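Local coordinates for putative uncharacterized protein ECU08_1170 (Encephalitozoon cuniculi, PDB 3Q87) that binds the methyltransferase Mtq2, which methylates the termination factor eRF1, probably activates it and other methyltransferases that act in translation, and carries a zinc ion, at residues M104-P110 with T121-K125. Numbering follows the deposited sequence.
Sequences MCGLIYP and TVESK. With ZN (zinc ion), chain C.
Ile108 and Val122 form a single antiparallel bridge, a hydrogen-bonded pair, by which the C-terminal tail 121-125 runs back along residues 104-110, which lead from the zinc ligand Cys105 into a strand of the sheet. Ile108 N gives its hydrogen to Val122 O at 2.8 Å. Val122 N returns one to Ile108 O at 3.1 Å, nearly straight at 165° and on a lone pair. The side chains cross at their roots, with Ile108 CB 3.7 Å from Val122 CB. Ile108 CG1 stands anti to its carbonyl carbon (chi1 -58°) and reaches the CB of Ser124. Leu107 CD1 touches both Thr121 OG1 and Glu123 OE2. Thr121 CG2 meets the Tyr109 ring at its edge, in the ring plane.

Past the bridge, side chains grip the loop backbone. Ser124 OG bonds Gly106 O at 2.8 Å, in the carbonyl plane on a lone pair. Lys125, extended beyond CG, lies along Cys105 and Gly106. Its NZ donates a hydrogen bond to Met104 O at 2.7 Å, from above the carbonyl plane and not on a lone pair. One water donates to Cys105 O and Glu123 OE1 and accepts from Lys125 N. Glu123 OE2 makes a salt bridge to Arg13.

Cys105 SG binds zinc at 2.3 Å with Cys11, Cys14 and Cys102. Leu107 N donates a hydrogen bond to Cys105 SG at 3.4 Å. The four-cysteine site is consistent with the zinc ribbon of the Trm112 family. The N-H bond would temper the thiolate charge. The last residues thus hold three successive loop carbonyls, those of Met104, Cys105 and Gly106, directly or through water, next to the metal ligand.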
ATOM      1  N   MET A 104       0.321 -13.999  16.497  1.00 25.35           N
ATOM      2  CA  MET A 104       0.940 -13.746  17.792  1.00 19.42           C
ATOM      3  C   MET A 104       0.022 -13.045  18.794  1.00 34.44           C
ATOM      4  O   MET A 104      -0.034 -13.443  19.961  1.00 22.46           O
ATOM      5  CB  MET A 104       2.253 -12.970  17.651  1.00 20.30           C
ATOM      6  CG  MET A 104       3.348 -13.749  16.922  1.00 44.94           C
ATOM      7  SD  MET A 104       3.978 -15.165  17.856  1.00 50.11           S
ATOM      8  CE  MET A 104       4.484 -14.321  19.359  1.00 28.04           C
ATOM      9  N   CYS A 105      -0.684 -12.005  18.359  1.00 23.69           N
ATOM     10  CA  CYS A 105      -1.527 -11.264  19.294  1.00 20.12           C
ATOM     11  C   CYS A 105      -3.014 -11.447  19.013  1.00 18.52           C
ATOM     12  O   CYS A 105      -3.844 -10.954  19.766  1.00 20.69           O
ATOM     13  CB  CYS A 105      -1.179  -9.780  19.274  1.00 24.44           C
ATOM     14  SG  CYS A 105      -1.833  -8.961  17.804  1.00 18.39           S
ATOM     15  N   GLY A 106      -3.351 -12.160  17.937  1.00 18.38           N
ATOM     16  CA  GLY A 106      -4.749 -12.390  17.592  1.00 19.38           C
ATOM     17  C   GLY A 106      -5.534 -11.209  17.017  1.00 15.37           C
ATOM     18  O   GLY A 106      -6.729 -11.316  16.795  1.00 16.49           O
ATOM     19  N   LEU A 107      -4.880 -10.073  16.802  1.00 17.64           N
ATOM     20  CA  LEU A 107      -5.534  -8.939  16.146  1.00 14.74           C
ATOM     21  C   LEU A 107      -6.134  -9.356  14.795  1.00 15.50           C
ATOM     22  O   LEU A 107      -5.506 -10.080  14.018  1.00 15.26           O
ATOM     23  CB  LEU A 107      -4.537  -7.804  15.929  1.00 17.26           C
ATOM     24  CG  LEU A 107      -5.103  -6.493  15.382  1.00 22.02           C
ATOM     25  CD1 LEU A 107      -5.862  -5.774  16.486  1.00 24.33           C
ATOM     26  CD2 LEU A 107      -3.996  -5.606  14.840  1.00 18.51           C
ATOM     27  N   ILE A 108      -7.347  -8.890  14.525  1.00 14.41           N
ATOM     28  CA  ILE A 108      -8.082  -9.249  13.318  1.00 16.95           C
ATOM     29  C   ILE A 108      -8.321  -8.059  12.393  1.00 18.15           C
ATOM     30  O   ILE A 108      -8.859  -7.038  12.821  1.00 14.18           O
ATOM     31  CB  ILE A 108      -9.489  -9.760  13.648  1.00 19.84           C
ATOM     32  CG1 ILE A 108      -9.443 -10.967  14.588  1.00 23.89           C
ATOM     33  CG2 ILE A 108     -10.243 -10.081  12.375  1.00 16.28           C
ATOM     34  CD1 ILE A 108      -8.900 -12.184  13.956  1.00 23.63           C
ATOM     35  N   TYR A 109      -7.943  -8.228  11.126  1.00 15.86           N
ATOM     36  CA  TYR A 109      -8.297  -7.306  10.054  1.00 14.61           C
ATOM     37  C   TYR A 109      -9.439  -7.910   9.226  1.00 12.17           C
ATOM     38  O   TYR A 109      -9.235  -8.846   8.463  1.00 12.95           O
ATOM     39  CB  TYR A 109      -7.112  -7.077   9.114  1.00 13.07           C
ATOM     40  CG  TYR A 109      -5.857  -6.429   9.678  1.00 12.47           C
ATOM     41  CD1 TYR A 109      -5.904  -5.586  10.779  1.00 13.74           C
ATOM     42  CD2 TYR A 109      -4.629  -6.628   9.058  1.00 16.65           C
ATOM     43  CE1 TYR A 109      -4.761  -4.987  11.264  1.00 18.81           C
ATOM     44  CE2 TYR A 109      -3.467  -6.029   9.536  1.00 16.96           C
ATOM     45  CZ  TYR A 109      -3.540  -5.210  10.629  1.00 13.66           C
ATOM     46  OH  TYR A 109      -2.400  -4.617  11.087  1.00 15.09           O
ATOM     47  N   PRO A 110     -10.643  -7.368   9.358  1.00 14.13           N
ATOM     48  CA  PRO A 110     -11.717  -7.880   8.503  1.00 14.21           C
ATOM     49  C   PRO A 110     -11.409  -7.576   7.041  1.00 19.92           C
ATOM     50  O   PRO A 110     -10.738  -6.596   6.735  1.00 18.55           O
ATOM     51  CB  PRO A 110     -12.941  -7.071   8.951  1.00 16.22           C
ATOM     52  CG  PRO A 110     -12.580  -6.540  10.315  1.00 15.87           C
ATOM     53  CD  PRO A 110     -11.106  -6.297  10.255  1.00 15.92           C
ATOM     54  N   THR A 121     -10.429  -2.709  13.890  1.00 20.52           N
ATOM     55  CA  THR A 121     -10.003  -4.081  14.087  1.00 16.86           C
ATOM     56  C   THR A 121     -10.862  -4.829  15.107  1.00 21.50           C
ATOM     57  O   THR A 121     -11.671  -4.238  15.815  1.00 19.56           O
ATOM     58  CB  THR A 121      -8.550  -4.125  14.536  1.00 17.18           C
ATOM     59  OG1 THR A 121      -8.379  -3.270  15.676  1.00 20.11           O
ATOM     60  CG2 THR A 121      -7.646  -3.653  13.417  1.00 20.45           C
ATOM     61  N   VAL A 122     -10.661  -6.142  15.169  1.00 20.87           N
ATOM     62  CA  VAL A 122     -11.322  -7.001  16.136  1.00 20.11           C
ATOM     63  C   VAL A 122     -10.245  -7.733  16.937  1.00 18.92           C
ATOM     64  O   VAL A 122      -9.189  -8.053  16.407  1.00 18.11           O
ATOM     65  CB  VAL A 122     -12.201  -8.052  15.419  1.00 24.32           C
ATOM     66  CG1 VAL A 122     -13.038  -8.813  16.410  1.00 31.45           C
ATOM     67  CG2 VAL A 122     -13.093  -7.385  14.395  1.00 32.45           C
ATOM     68  N   GLU A 123     -10.511  -7.989  18.213  1.00 24.32           N
ATOM     69  CA  GLU A 123      -9.644  -8.837  19.027  1.00 22.07           C
ATOM     70  C   GLU A 123     -10.175 -10.262  19.063  1.00 20.65           C
ATOM     71  O   GLU A 123     -11.380 -10.474  19.096  1.00 30.76           O
ATOM     72  CB  GLU A 123      -9.586  -8.311  20.456  1.00 17.72           C
ATOM     73  CG  GLU A 123      -9.071  -6.893  20.583  1.00 21.22           C
ATOM     74  CD  GLU A 123      -7.638  -6.757  20.135  1.00 26.15           C
ATOM     75  OE1 GLU A 123      -6.910  -7.776  20.127  1.00 31.31           O
ATOM     76  OE2 GLU A 123      -7.232  -5.626  19.785  1.00 33.33           O
ATOM     77  N   SER A 124      -9.283 -11.242  19.090  1.00 21.92           N
ATOM     78  CA  SER A 124      -9.715 -12.628  19.110  1.00 24.08           C
ATOM     79  C   SER A 124      -9.124 -13.368  20.290  1.00 24.63           C
ATOM     80  O   SER A 124      -9.481 -14.516  20.547  1.00 31.50           O
ATOM     81  CB  SER A 124      -9.308 -13.343  17.819  1.00 27.16           C
ATOM     82  OG  SER A 124      -7.911 -13.597  17.790  1.00 25.47           O
ATOM     83  N   LYS A 125      -8.197 -12.722  20.990  1.00 26.34           N
ATOM     84  CA  LYS A 125      -7.582 -13.332  22.166  1.00 29.46           C
ATOM     85  C   LYS A 125      -8.176 -12.765  23.460  1.00 30.34           C
ATOM     86  O   LYS A 125      -9.189 -12.051  23.429  1.00 23.53           O
ATOM     87  CB  LYS A 125      -6.053 -13.190  22.135  1.00 23.93           C
ATOM     88  CG  LYS A 125      -5.383 -14.080  21.086  1.00 25.99           C
ATOM     89  CD  LYS A 125      -3.889 -14.228  21.359  1.00 28.19           C
ATOM     90  CE  LYS A 125      -3.220 -15.131  20.331  1.00 39.95           C
ATOM     91  NZ  LYS A 125      -1.773 -15.358  20.646  1.00 51.03           N
ATOM     92  OXT LYS A 125      -7.676 -13.029  24.560  1.00 28.41           O
TER
HETATM   93 ZN    ZN C 126      -0.026  -8.989  16.318  1.00 28.56          ZN
HETATM   94  O   HOH W   1      -6.573 -10.480  20.115  1.00 19.19           O